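PDB 3AW8: phosphoribosylaminoimidazole carboxylase, ATPase subunit from Thermus thermophilus, which probably catalyses the ATP-dependent conversion of 5-aminoimidazole ribonucleotide and bicarbonate to N5-carboxyaminoimidazole ribonucleotide, a step of de novo purine synthesis. Local coordinates for residues Gly8-Met13 against Pro261-Ser266; Met13-Gly18 against Leu23-Leu28; Gly267-Glu272 against Gly298-Val303; Leu323-Lys328 against Arg334-Ile339. All coordinates share one frame; numbering follows the deposited sequence.

Contact 1. Residues Gly8-Met13 against Pro261-Ser266; sequences GQLGRM and PRVHNS
Arg262 NH1 gives a hydrogen bond to Val263 O (2.8 Å), and Leu10 CD1 packs against both atoms. NH1 lies in the plane of the carbonyl, and the oxygen lies close to the guanidinium plane. Leu10 CD1 comes obliquely to the guanidinium, 3.4 Å from Arg262 NH1, and is 3.7 Å from Val263 O. The side chains of Leu10 and Arg262 cross at about a right angle. The arginine sets out with CG between its backbone N and carbonyl carbon (chi1 54°), then runs extended to NE. Val263 supplies the apolar part, with its CG2 4.0 Å from Leu10 CB. Leu10 lies in the first turn of helix 9-18, whose N-cap is Gly8. Gly8 and Gly11 fit a Rossmann-type glycine-rich turn, consistent with the preATP-grasp domain. Residues 261-266, a loop running into a 3-10 turn, follow strand 253-260 of the ATP-grasp part, so Leu10 joins two domains. The second terminal nitrogen, Arg262 NH2, makes a salt bridge to Glu68, which ties the loop to the N-terminal domain a second time. An alanine in place of Arg262 would probably leave Glu68 without its counter-charge and open a gap beside Leu10 CD1. Glu66 accepts a hydrogen bond from Gly11 N and also touches Leu10. The second methyl, Leu10 CD2, also meets His268 of the following loop.

Contact 2. Residues Met13-Gly18 against Leu23-Leu28; sequences MLALAG and LSFRFL
Phe25 lies flat under Ala15, and Phe27 meets the same alanine with its rim. Ala15 CA stands over the middle of the Phe25 ring, 3.7 Å from the centroid and only 11° off the ring normal, in a CH-pi contact. Ala15 CB leans toward one side of that ring and is 3.8 Å from Phe25 CD2. The same methyl lies near the plane of the Phe27 ring, 3.6 Å from its CZ, at the edge. Both phenylalanines have CG anti to the carbonyl carbon (chi1 -61° for Phe25), and both side chains set out toward the helix. Gly18 comes to the Phe25 ring from another direction. Its CA is at the edge, 3.7 Å from Phe25 CZ. A side chain on Gly18 would run into this ring. The segments belong to a beta-alpha-beta unit of the Rossmann-like preATP-grasp domain, made of strand 2-5, helix 9-18 and strand 25-29. The helix and strand segments run antiparallel, at 177°, with axes 9.6 Å apart. Where the helix ends, Leu23 N gives Gly18 O a weak hydrogen bond of 3.3 Å, at the turn back into the strand. Leu23 CB and CG pack against this oxygen, with CB 3.6 Å from Gly18 O. Ile4 of strand 2-5 touches both phenylalanines, and Val39 touches Ala15. Leu23 also packs on Leu283 and Leu287 of helix 278-287.

Contact 3. Residues Gly267-Glu272 against Gly298-Val303; sequences GHWTIE and GQSAMV
Trp269 and Met302 take different first torsions to bring this contact together. Trp269 CG lies between the backbone N and the carbonyl carbon (chi1 62°). This carries the indole alongside the strand, where Trp269 CB and the ring atom CE3 meet Ser300. Met302 CG is anti to the backbone N (chi1 -163°), which puts it against residues 268-269. The chain then bends at both following torsions, and these bends carry its end toward Asn265. Trp269 CB touches Ser300 CB at 3.8 Å. Ser300 OG comes obliquely to the indole, 3.8 Å from Trp269 CE3. Met302 CG lies 4.0 Å from the backbone atom Trp269 N and 4.1 Å from His268 CB, so it touches both residues. No hydrogen bond joins the segments.

The loop is held in shape from within. Gly267 O receives two bonds from Thr270, from the backbone N at 2.9 Å and from OG1 at 2.9 Å. The first closes a type I beta turn. Thr270 OG1 also bonds Gln278 N. Thr270 CG2 covers one face of the indole, 3.5 Å above its plane, which helps fix the ring. Ser300 and Met302 point to the loop, while Ala301 between them points away and packs on helix 346-357. The contact is thus a turn leading into a short, weakly bonded helix at about 270-273, laid on one face of strand 299-306. That strand belongs to the antiparallel sheet that runs on from the ATP-grasp domain into the C-terminal domain.

Contact 4. Residues Leu323-Lys328 against Arg334-Ile339; sequences LHWYGK and RKVGHI
Tyr326 covers Gly337 with its ring, Gly337 CA lying over the centre, 3.3 Å from the centroid. Tyr326 OH is hydrogen-bonded to His338 ND1 at the edge of the imidazole, though the modelled 2.5 Å is doubtful as a length. His338 CG lies between its backbone N and carbonyl carbon (chi1 77°), which sets the imidazole beside His324 and near Tyr326 OH. One face of that imidazole takes His324 CB, 3.7 Å from the ring centroid. The two histidine rings are near parallel, at 3°, but slid apart. With a phenylalanine in place of Tyr326, His338 ND1 would probably lose this mate and the imidazole would be freer to turn. Trp325, on the face opposite His324 and His338, lays its indole over Val336 O and reaches Val336 CG2.

Strands 321-325 and 335-343 form an antiparallel hairpin. His324 and His338 are a hydrogen-bonded pair of it, with His338 N to His324 O at 2.9 Å. Val336 and Gly337 both face Leu305 of the next strand, a classic beta bulge. Tyr326 N bonds Val336 O at 3.1 Å. In the connection between the strands, Lys328 NZ gives a bond of 3.0 Å to Lys335 O. Lys328 CB lies over one face of the Arg334 guanidinium. Further out, Gln9 OE1 accepts from Lys328 NZ, and Glu272 OE1 bonds His324 NE2. Leu21 of the second subunit packs on Trp325.

How the contacts relate
From the N terminus, helix 9-18 serves two contacts, which share Met13. Contact 2 closes a short loop at once, within the Rossmann-like domain. It lies wholly inside the long loop of contact 1, which brings residues 261-266 back to the start of the helix. Contacts 3 and 4 follow in series, each closing after the last, and none cross. Contact 3 ties the loop after the ATP-grasp strands to strand 299-306. Contact 4 adds the hairpin beside that strand in the same sheet, where Ile339 N probably hydrogen-bonds Val303 O. Met13 and His268 bring all three domains together: Met13 touches His268, Tyr326 and His338. Between contacts 4 and 1, Lys335 NZ probably hydrogen-bonds Asn265 OD1.

Contact 1. Residues Gly8-Met13 against Pro261-Ser266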
loop_
_atom_site.group_PDB
_atom_site.type_symbol
_atom_site.label_atom_id
_atom_site.label_comp_id
_atom_site.label_asym_id
_atom_site.label_seq_id
_atom_site.Cartn_x
_atom_site.Cartn_y
_atom_site.Cartn_z
ATOM N N GLY A 8 -8.351 -5.643 14.866
ATOM C CA GLY A 8 -6.965 -6.088 14.870
ATOM C C GLY A 8 -6.136 -5.662 13.664
ATOM O O GLY A 8 -6.557 -4.802 12.882
ATOM N N GLN A 9 -4.959 -6.262 13.499
ATOM C CA GLN A 9 -4.096 -5.889 12.380
ATOM C C GLN A 9 -4.659 -6.325 11.031
ATOM O O GLN A 9 -4.455 -5.644 10.029
ATOM C CB GLN A 9 -2.652 -6.410 12.571
ATOM C CG GLN A 9 -2.466 -7.915 12.598
ATOM C CD GLN A 9 -2.791 -8.514 13.940
ATOM O OE1 GLN A 9 -3.108 -7.799 14.890
ATOM N NE2 GLN A 9 -2.708 -9.833 14.034
ATOM N N LEU A 10 -5.376 -7.443 10.994
ATOM C CA LEU A 10 -5.978 -7.877 9.735
ATOM C C LEU A 10 -6.974 -6.809 9.256
ATOM O O LEU A 10 -7.075 -6.539 8.055
ATOM C CB LEU A 10 -6.683 -9.225 9.912
ATOM C CG LEU A 10 -5.753 -10.395 10.264
ATOM C CD1 LEU A 10 -6.575 -11.663 10.386
ATOM C CD2 LEU A 10 -4.668 -10.556 9.196
ATOM N N GLY A 11 -7.702 -6.200 10.191
ATOM C CA GLY A 11 -8.648 -5.150 9.830
ATOM C C GLY A 11 -7.910 -3.879 9.430
ATOM O O GLY A 11 -8.307 -3.155 8.507
ATOM N N ARG A 12 -6.821 -3.602 10.136
ATOM C CA ARG A 12 -5.996 -2.435 9.840
ATOM C C ARG A 12 -5.511 -2.543 8.401
ATOM O O ARG A 12 -5.520 -1.572 7.653
ATOM C CB ARG A 12 -4.798 -2.391 10.795
ATOM C CG ARG A 12 -3.788 -1.283 10.556
ATOM C CD ARG A 12 -2.540 -1.570 11.402
ATOM N NE ARG A 12 -1.448 -0.627 11.192
ATOM C CZ ARG A 12 -1.306 0.530 11.835
ATOM N NH1 ARG A 12 -2.186 0.905 12.753
ATOM N NH2 ARG A 12 -0.281 1.321 11.544
ATOM N N MET A 13 -5.098 -3.735 8.001
ATOM C CA MET A 13 -4.602 -3.900 6.646
ATOM C C MET A 13 -5.688 -3.893 5.584
ATOM O O MET A 13 -5.445 -3.422 4.476
ATOM C CB MET A 13 -3.699 -5.127 6.568
ATOM C CG MET A 13 -2.404 -4.877 7.348
ATOM S SD MET A 13 -1.150 -6.129 7.154
ATOM C CE MET A 13 -1.670 -7.324 8.435
ATOM N N PRO A 261 -12.080 -18.265 7.759
ATOM C CA PRO A 261 -12.929 -17.497 6.844
ATOM C C PRO A 261 -12.493 -16.042 6.755
ATOM O O PRO A 261 -13.272 -15.141 7.083
ATOM C CB PRO A 261 -14.310 -17.652 7.466
ATOM C CG PRO A 261 -13.997 -17.612 8.928
ATOM C CD PRO A 261 -12.764 -18.490 9.047
ATOM N N ARG A 262 -11.266 -15.810 6.285
ATOM C CA ARG A 262 -10.747 -14.453 6.212
ATOM C C ARG A 262 -9.312 -14.386 5.695
ATOM O O ARG A 262 -8.654 -15.412 5.480
ATOM C CB ARG A 262 -10.748 -13.853 7.610
ATOM C CG ARG A 262 -9.989 -14.743 8.600
ATOM C CD ARG A 262 -9.789 -14.078 9.941
ATOM N NE ARG A 262 -9.120 -14.961 10.897
ATOM C CZ ARG A 262 -7.850 -15.368 10.807
ATOM N NH1 ARG A 262 -7.073 -14.985 9.798
ATOM N NH2 ARG A 262 -7.349 -16.153 11.748
ATOM N N VAL A 263 -8.834 -13.161 5.509
ATOM C CA VAL A 263 -7.472 -12.955 5.088
ATOM C C VAL A 263 -6.679 -13.650 6.179
ATOM O O VAL A 263 -7.116 -13.714 7.331
ATOM C CB VAL A 263 -7.127 -11.473 5.027
ATOM C CG1 VAL A 263 -7.747 -10.868 3.777
ATOM C CG2 VAL A 263 -7.623 -10.763 6.295
ATOM N N HIS A 264 -5.516 -14.172 5.815
ATOM C CA HIS A 264 -4.715 -14.946 6.750
ATOM C C HIS A 264 -3.279 -14.459 6.844
ATOM O O HIS A 264 -2.753 -13.868 5.903
ATOM C CB HIS A 264 -4.763 -16.408 6.300
ATOM C CG HIS A 264 -4.301 -17.383 7.330
ATOM N ND1 HIS A 264 -3.037 -17.930 7.323
ATOM C CD2 HIS A 264 -4.942 -17.927 8.392
ATOM C CE1 HIS A 264 -2.920 -18.772 8.334
ATOM N NE2 HIS A 264 -4.061 -18.789 8.997
ATOM N N ASN A 265 -2.666 -14.723 7.997
ATOM C CA ASN A 265 -1.294 -14.339 8.297
ATOM C C ASN A 265 -0.308 -14.885 7.267
ATOM O O ASN A 265 0.659 -14.212 6.901
ATOM C CB ASN A 265 -0.929 -14.854 9.688
ATOM C CG ASN A 265 0.326 -14.208 10.256
ATOM O OD1 ASN A 265 0.607 -14.354 11.447
ATOM N ND2 ASN A 265 1.086 -13.494 9.417
ATOM N N SER A 266 -0.556 -16.100 6.798
ATOM C CA SER A 266 0.319 -16.725 5.815
ATOM C C SER A 266 0.209 -16.057 4.447
ATOM O O SER A 266 0.774 -16.543 3.475
ATOM C CB SER A 266 -0.021 -18.208 5.678
ATOM O OG SER A 266 -1.244 -18.374 4.988
#

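Contact 2. Residues Met13-Gly18 against Leu23-Leu28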
loop_
_atom_site.group_PDB
_atom_site.type_symbol
_atom_site.label_atom_id
_atom_site.label_comp_id
_atom_site.label_asym_id
_atom_site.label_seq_id
_atom_site.Cartn_x
_atom_site.Cartn_y
_atom_site.Cartn_z
ATOM N N MET A 13 -5.098 -3.735 8.001
ATOM C CA MET A 13 -4.602 -3.900 6.646
ATOM C C MET A 13 -5.688 -3.893 5.584
ATOM O O MET A 13 -5.445 -3.422 4.476
ATOM C CB MET A 13 -3.699 -5.127 6.568
ATOM C CG MET A 13 -2.404 -4.877 7.348
ATOM S SD MET A 13 -1.150 -6.129 7.154
ATOM C CE MET A 13 -1.670 -7.324 8.435
ATOM N N LEU A 14 -6.885 -4.381 5.918
ATOM C CA LEU A 14 -8.008 -4.324 4.975
ATOM C C LEU A 14 -8.286 -2.843 4.666
ATOM O O LEU A 14 -8.426 -2.441 3.502
ATOM C CB LEU A 14 -9.265 -4.952 5.580
ATOM C CG LEU A 14 -9.300 -6.481 5.572
ATOM C CD1 LEU A 14 -10.364 -7.014 6.532
ATOM C CD2 LEU A 14 -9.553 -6.941 4.142
ATOM N N ALA A 15 -8.344 -2.022 5.710
ATOM C CA ALA A 15 -8.609 -0.605 5.508
ATOM C C ALA A 15 -7.525 0.071 4.661
ATOM O O ALA A 15 -7.841 0.836 3.745
ATOM C CB ALA A 15 -8.761 0.106 6.859
ATOM N N LEU A 16 -6.254 -0.206 4.958
ATOM C CA LEU A 16 -5.154 0.400 4.190
ATOM C C LEU A 16 -5.227 -0.015 2.734
ATOM O O LEU A 16 -4.907 0.769 1.846
ATOM C CB LEU A 16 -3.789 0.012 4.771
ATOM C CG LEU A 16 -3.531 0.558 6.189
ATOM C CD1 LEU A 16 -2.217 0.000 6.741
ATOM C CD2 LEU A 16 -3.502 2.072 6.159
ATOM N N ALA A 17 -5.664 -1.246 2.482
ATOM C CA ALA A 17 -5.780 -1.710 1.107
ATOM C C ALA A 17 -7.030 -1.122 0.435
ATOM O O ALA A 17 -7.093 -1.021 -0.788
ATOM C CB ALA A 17 -5.819 -3.248 1.069
ATOM N N GLY A 18 -8.009 -0.711 1.237
ATOM C CA GLY A 18 -9.241 -0.172 0.688
ATOM C C GLY A 18 -9.290 1.310 0.376
ATOM O O GLY A 18 -10.013 1.732 -0.536
ATOM N N LEU A 23 -12.712 3.642 -0.605
ATOM C CA LEU A 23 -13.673 3.088 0.341
ATOM C C LEU A 23 -13.571 3.723 1.737
ATOM O O LEU A 23 -12.664 4.512 2.021
ATOM C CB LEU A 23 -13.473 1.579 0.459
ATOM C CG LEU A 23 -13.491 0.746 -0.831
ATOM C CD1 LEU A 23 -13.110 -0.695 -0.519
ATOM C CD2 LEU A 23 -14.877 0.806 -1.473
ATOM N N SER A 24 -14.516 3.369 2.601
ATOM C CA SER A 24 -14.565 3.868 3.975
ATOM C C SER A 24 -14.717 2.683 4.904
ATOM O O SER A 24 -15.243 1.638 4.515
ATOM C CB SER A 24 -15.744 4.807 4.166
ATOM O OG SER A 24 -15.591 5.921 3.323
ATOM N N PHE A 25 -14.282 2.843 6.143
ATOM C CA PHE A 25 -14.345 1.735 7.077
ATOM C C PHE A 25 -14.783 2.137 8.459
ATOM O O PHE A 25 -14.635 3.291 8.851
ATOM C CB PHE A 25 -12.960 1.069 7.165
ATOM C CG PHE A 25 -12.483 0.516 5.862
ATOM C CD1 PHE A 25 -12.766 -0.795 5.506
ATOM C CD2 PHE A 25 -11.818 1.331 4.954
ATOM C CE1 PHE A 25 -12.396 -1.293 4.254
ATOM C CE2 PHE A 25 -11.443 0.850 3.699
ATOM C CZ PHE A 25 -11.733 -0.467 3.346
ATOM N N ARG A 26 -15.338 1.166 9.178
ATOM C CA ARG A 26 -15.748 1.336 10.559
ATOM C C ARG A 26 -15.461 0.001 11.227
ATOM O O ARG A 26 -15.865 -1.052 10.730
ATOM C CB ARG A 26 -17.234 1.661 10.670
ATOM C CG ARG A 26 -17.684 1.837 12.116
ATOM C CD ARG A 26 -19.163 2.134 12.201
ATOM N NE ARG A 26 -19.497 3.425 11.611
ATOM C CZ ARG A 26 -20.704 3.739 11.152
ATOM N NH1 ARG A 26 -21.687 2.853 11.215
ATOM N NH2 ARG A 26 -20.929 4.935 10.632
ATOM N N PHE A 27 -14.747 0.030 12.342
ATOM C CA PHE A 27 -14.427 -1.212 13.036
ATOM C C PHE A 27 -15.184 -1.304 14.346
ATOM O O PHE A 27 -15.632 -0.295 14.888
ATOM C CB PHE A 27 -12.917 -1.309 13.332
ATOM C CG PHE A 27 -12.050 -1.162 12.122
ATOM C CD1 PHE A 27 -11.613 0.095 11.711
ATOM C CD2 PHE A 27 -11.730 -2.268 11.348
ATOM C CE1 PHE A 27 -10.874 0.244 10.538
ATOM C CE2 PHE A 27 -10.992 -2.129 10.172
ATOM C CZ PHE A 27 -10.564 -0.867 9.766
ATOM N N LEU A 28 -15.329 -2.528 14.841
ATOM C CA LEU A 28 -15.977 -2.778 16.124
ATOM C C LEU A 28 -14.968 -3.658 16.854
ATOM O O LEU A 28 -14.461 -4.623 16.290
ATOM C CB LEU A 28 -17.299 -3.546 15.967
ATOM C CG LEU A 28 -18.302 -3.421 17.131
ATOM C CD1 LEU A 28 -19.320 -4.555 17.055
ATOM C CD2 LEU A 28 -17.600 -3.478 18.471
#

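Contact 3. Residues Gly267-Glu272 against Gly298-Val303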
loop_
_atom_site.group_PDB
_atom_site.type_symbol
_atom_site.label_atom_id
_atom_site.label_comp_id
_atom_site.label_asym_id
_atom_site.label_seq_id
_atom_site.Cartn_x
_atom_site.Cartn_y
_atom_site.Cartn_z
ATOM N N GLY A 267 -0.516 -14.948 4.366
ATOM C CA GLY A 267 -0.669 -14.269 3.091
ATOM C C GLY A 267 -0.245 -12.809 3.074
ATOM O O GLY A 267 -0.418 -12.122 2.063
ATOM N N HIS A 268 0.316 -12.322 4.178
ATOM C CA HIS A 268 0.723 -10.931 4.230
ATOM C C HIS A 268 1.753 -10.598 3.179
ATOM O O HIS A 268 1.928 -9.433 2.837
ATOM C CB HIS A 268 1.261 -10.577 5.609
ATOM C CG HIS A 268 0.245 -10.711 6.694
ATOM N ND1 HIS A 268 -1.110 -10.734 6.438
ATOM C CD2 HIS A 268 0.379 -10.819 8.037
ATOM C CE1 HIS A 268 -1.767 -10.853 7.578
ATOM N NE2 HIS A 268 -0.887 -10.906 8.562
ATOM N N TRP A 269 2.435 -11.614 2.657
ATOM C CA TRP A 269 3.453 -11.380 1.629
ATOM C C TRP A 269 2.834 -10.873 0.318
ATOM O O TRP A 269 3.541 -10.340 -0.540
ATOM C CB TRP A 269 4.232 -12.662 1.336
ATOM C CG TRP A 269 3.367 -13.756 0.793
ATOM C CD1 TRP A 269 2.633 -14.656 1.515
ATOM C CD2 TRP A 269 3.080 -14.019 -0.584
ATOM N NE1 TRP A 269 1.906 -15.460 0.672
ATOM C CE2 TRP A 269 2.162 -15.091 -0.623
ATOM C CE3 TRP A 269 3.505 -13.451 -1.790
ATOM C CZ2 TRP A 269 1.662 -15.611 -1.825
ATOM C CZ3 TRP A 269 3.003 -13.968 -2.991
ATOM C CH2 TRP A 269 2.092 -15.038 -2.994
ATOM N N THR A 270 1.519 -11.034 0.164
ATOM C CA THR A 270 0.863 -10.606 -1.063
ATOM C C THR A 270 0.748 -9.094 -1.212
ATOM O O THR A 270 0.403 -8.598 -2.293
ATOM C CB THR A 270 -0.550 -11.232 -1.223
ATOM O OG1 THR A 270 -1.432 -10.715 -0.223
ATOM C CG2 THR A 270 -0.483 -12.754 -1.110
ATOM N N ILE A 271 1.040 -8.354 -0.142
ATOM C CA ILE A 271 0.967 -6.899 -0.223
ATOM C C ILE A 271 1.966 -6.375 -1.258
ATOM O O ILE A 271 1.649 -5.480 -2.025
ATOM C CB ILE A 271 1.226 -6.238 1.145
ATOM C CG1 ILE A 271 0.176 -6.711 2.154
ATOM C CG2 ILE A 271 1.129 -4.723 1.018
ATOM C CD1 ILE A 271 0.343 -6.110 3.529
ATOM N N GLU A 272 3.172 -6.930 -1.282
ATOM C CA GLU A 272 4.162 -6.517 -2.274
ATOM C C GLU A 272 4.624 -7.682 -3.156
ATOM O O GLU A 272 5.109 -7.459 -4.260
ATOM C CB GLU A 272 5.368 -5.855 -1.610
ATOM C CG GLU A 272 5.696 -6.415 -0.265
ATOM C CD GLU A 272 5.062 -5.615 0.848
ATOM O OE1 GLU A 272 4.499 -6.231 1.776
ATOM O OE2 GLU A 272 5.137 -4.369 0.793
ATOM N N GLY A 298 8.044 -12.370 -8.264
ATOM C CA GLY A 298 9.271 -12.969 -7.776
ATOM C C GLY A 298 9.041 -13.933 -6.633
ATOM O O GLY A 298 8.158 -14.788 -6.701
ATOM N N GLN A 299 9.837 -13.793 -5.580
ATOM C CA GLN A 299 9.745 -14.659 -4.412
ATOM C C GLN A 299 9.681 -13.875 -3.112
ATOM O O GLN A 299 10.365 -12.869 -2.941
ATOM C CB GLN A 299 10.951 -15.583 -4.351
ATOM C CG GLN A 299 10.892 -16.779 -5.252
ATOM C CD GLN A 299 12.182 -17.554 -5.178
ATOM O OE1 GLN A 299 13.226 -17.072 -5.624
ATOM N NE2 GLN A 299 12.132 -18.751 -4.593
ATOM N N SER A 300 8.877 -14.357 -2.176
ATOM C CA SER A 300 8.731 -13.666 -0.913
ATOM C C SER A 300 8.957 -14.548 0.293
ATOM O O SER A 300 8.754 -15.759 0.248
ATOM C CB SER A 300 7.338 -13.056 -0.818
ATOM O OG SER A 300 7.118 -12.159 -1.882
ATOM N N ALA A 301 9.384 -13.908 1.370
ATOM C CA ALA A 301 9.610 -14.566 2.638
ATOM C C ALA A 301 8.910 -13.641 3.624
ATOM O O ALA A 301 9.220 -12.447 3.709
ATOM C CB ALA A 301 11.098 -14.648 2.945
ATOM N N MET A 302 7.951 -14.197 4.352
ATOM C CA MET A 302 7.174 -13.438 5.318
ATOM C C MET A 302 7.657 -13.816 6.714
ATOM O O MET A 302 7.503 -14.966 7.126
ATOM C CB MET A 302 5.690 -13.805 5.133
ATOM C CG MET A 302 4.652 -12.861 5.742
ATOM S SD MET A 302 4.560 -12.878 7.538
ATOM C CE MET A 302 4.206 -14.634 7.848
ATOM N N VAL A 303 8.262 -12.884 7.442
ATOM C CA VAL A 303 8.697 -13.232 8.791
ATOM C C VAL A 303 7.910 -12.422 9.821
ATOM O O VAL A 303 7.923 -11.193 9.809
ATOM C CB VAL A 303 10.265 -13.053 9.007
ATOM C CG1 VAL A 303 11.014 -13.382 7.734
ATOM C CG2 VAL A 303 10.610 -11.654 9.476
#

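Contact 4. Residues Leu323-Lys328 against Arg334-Ile339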
loop_
_atom_site.group_PDB
_atom_site.type_symbol
_atom_site.label_atom_id
_atom_site.label_comp_id
_atom_site.label_asym_id
_atom_site.label_seq_id
_atom_site.Cartn_x
_atom_site.Cartn_y
_atom_site.Cartn_z
ATOM N N LEU A 323 8.952 -3.452 5.754
ATOM C CA LEU A 323 8.530 -3.488 7.142
ATOM C C LEU A 323 7.044 -3.136 7.314
ATOM O O LEU A 323 6.496 -2.293 6.590
ATOM C CB LEU A 323 9.388 -2.520 7.959
ATOM C CG LEU A 323 9.051 -2.480 9.448
ATOM C CD1 LEU A 323 9.294 -3.859 10.034
ATOM C CD2 LEU A 323 9.884 -1.416 10.166
ATOM N N HIS A 324 6.400 -3.791 8.275
ATOM C CA HIS A 324 4.993 -3.537 8.574
ATOM C C HIS A 324 4.829 -3.591 10.082
ATOM O O HIS A 324 4.843 -4.670 10.670
ATOM C CB HIS A 324 4.096 -4.587 7.914
ATOM C CG HIS A 324 3.900 -4.374 6.445
ATOM N ND1 HIS A 324 2.860 -3.626 5.932
ATOM C CD2 HIS A 324 4.637 -4.772 5.381
ATOM C CE1 HIS A 324 2.967 -3.572 4.616
ATOM N NE2 HIS A 324 4.038 -4.258 4.256
ATOM N N TRP A 325 4.710 -2.426 10.708
ATOM C CA TRP A 325 4.535 -2.357 12.148
ATOM C C TRP A 325 3.043 -2.122 12.370
ATOM O O TRP A 325 2.477 -1.175 11.832
ATOM C CB TRP A 325 5.365 -1.207 12.731
ATOM C CG TRP A 325 5.418 -1.250 14.220
ATOM C CD1 TRP A 325 4.874 -0.349 15.097
ATOM C CD2 TRP A 325 5.966 -2.307 15.017
ATOM N NE1 TRP A 325 5.045 -0.788 16.390
ATOM C CE2 TRP A 325 5.711 -1.987 16.368
ATOM C CE3 TRP A 325 6.641 -3.501 14.718
ATOM C CZ2 TRP A 325 6.104 -2.817 17.417
ATOM C CZ3 TRP A 325 7.030 -4.329 15.764
ATOM C CH2 TRP A 325 6.758 -3.982 17.098
ATOM N N TYR A 326 2.398 -2.970 13.159
ATOM C CA TYR A 326 0.959 -2.827 13.358
ATOM C C TYR A 326 0.478 -1.715 14.275
ATOM O O TYR A 326 -0.717 -1.422 14.304
ATOM C CB TYR A 326 0.360 -4.160 13.814
ATOM C CG TYR A 326 0.709 -5.313 12.902
ATOM C CD1 TYR A 326 0.918 -5.109 11.532
ATOM C CD2 TYR A 326 0.818 -6.610 13.398
ATOM C CE1 TYR A 326 1.225 -6.164 10.690
ATOM C CE2 TYR A 326 1.123 -7.669 12.565
ATOM C CZ TYR A 326 1.324 -7.440 11.211
ATOM O OH TYR A 326 1.602 -8.496 10.375
ATOM N N GLY A 327 1.393 -1.096 15.019
ATOM C CA GLY A 327 0.996 -0.031 15.922
ATOM C C GLY A 327 0.484 -0.536 17.260
ATOM O O GLY A 327 -0.011 0.236 18.070
ATOM N N LYS A 328 0.601 -1.838 17.491
ATOM C CA LYS A 328 0.157 -2.446 18.743
ATOM C C LYS A 328 1.288 -2.356 19.761
ATOM O O LYS A 328 2.457 -2.281 19.387
ATOM C CB LYS A 328 -0.222 -3.913 18.501
ATOM C CG LYS A 328 -1.303 -4.086 17.424
ATOM C CD LYS A 328 -1.430 -5.518 16.886
ATOM C CE LYS A 328 -1.981 -6.494 17.915
ATOM N NZ LYS A 328 -2.065 -7.888 17.385
ATOM N N ARG A 334 2.905 -11.642 21.377
ATOM C CA ARG A 334 1.957 -10.853 20.605
ATOM C C ARG A 334 2.449 -10.529 19.198
ATOM O O ARG A 334 3.611 -10.204 19.003
ATOM C CB ARG A 334 1.650 -9.552 21.355
ATOM C CG ARG A 334 0.513 -8.758 20.760
ATOM C CD ARG A 334 0.135 -7.562 21.611
ATOM N NE ARG A 334 -1.220 -7.114 21.291
ATOM C CZ ARG A 334 -1.741 -5.945 21.653
ATOM N NH1 ARG A 334 -2.986 -5.641 21.307
ATOM N NH2 ARG A 334 -1.019 -5.070 22.344
ATOM N N LYS A 335 1.564 -10.628 18.213
ATOM C CA LYS A 335 1.938 -10.293 16.842
ATOM C C LYS A 335 1.937 -8.772 16.768
ATOM O O LYS A 335 0.886 -8.137 16.904
ATOM C CB LYS A 335 0.935 -10.875 15.844
ATOM C CG LYS A 335 0.901 -12.383 15.871
ATOM C CD LYS A 335 0.114 -12.956 14.722
ATOM C CE LYS A 335 0.175 -14.468 14.762
ATOM N NZ LYS A 335 -0.738 -15.091 13.768
ATOM N N VAL A 336 3.118 -8.190 16.569
ATOM C CA VAL A 336 3.243 -6.742 16.518
ATOM C C VAL A 336 3.655 -6.199 15.168
ATOM O O VAL A 336 3.782 -4.992 14.997
ATOM C CB VAL A 336 4.225 -6.235 17.594
ATOM C CG1 VAL A 336 3.589 -6.357 18.958
ATOM C CG2 VAL A 336 5.503 -7.040 17.557
ATOM N N GLY A 337 3.856 -7.089 14.207
ATOM C CA GLY A 337 4.219 -6.647 12.876
ATOM C C GLY A 337 4.721 -7.808 12.052
ATOM O O GLY A 337 4.596 -8.963 12.447
ATOM N N HIS A 338 5.258 -7.506 10.881
ATOM C CA HIS A 338 5.839 -8.527 10.040
ATOM C C HIS A 338 6.762 -7.851 9.018
ATOM O O HIS A 338 6.746 -6.628 8.862
ATOM C CB HIS A 338 4.752 -9.371 9.353
ATOM C CG HIS A 338 4.101 -8.705 8.182
ATOM N ND1 HIS A 338 2.955 -7.945 8.295
ATOM C CD2 HIS A 338 4.426 -8.701 6.868
ATOM C CE1 HIS A 338 2.602 -7.505 7.101
ATOM N NE2 HIS A 338 3.478 -7.950 6.218
ATOM N N ILE A 339 7.578 -8.652 8.345
ATOM C CA ILE A 339 8.505 -8.148 7.346
ATOM C C ILE A 339 8.421 -9.009 6.104
ATOM O O ILE A 339 8.601 -10.217 6.176
ATOM C CB ILE A 339 9.968 -8.218 7.838
ATOM C CG1 ILE A 339 10.146 -7.384 9.106
ATOM C CG2 ILE A 339 10.905 -7.740 6.735
ATOM C CD1 ILE A 339 11.498 -7.573 9.745
HETATM O O HOH W 1 2.912 -3.300 16.621
HETATM O O HOH W 2 -2.946 -8.951 19.759
#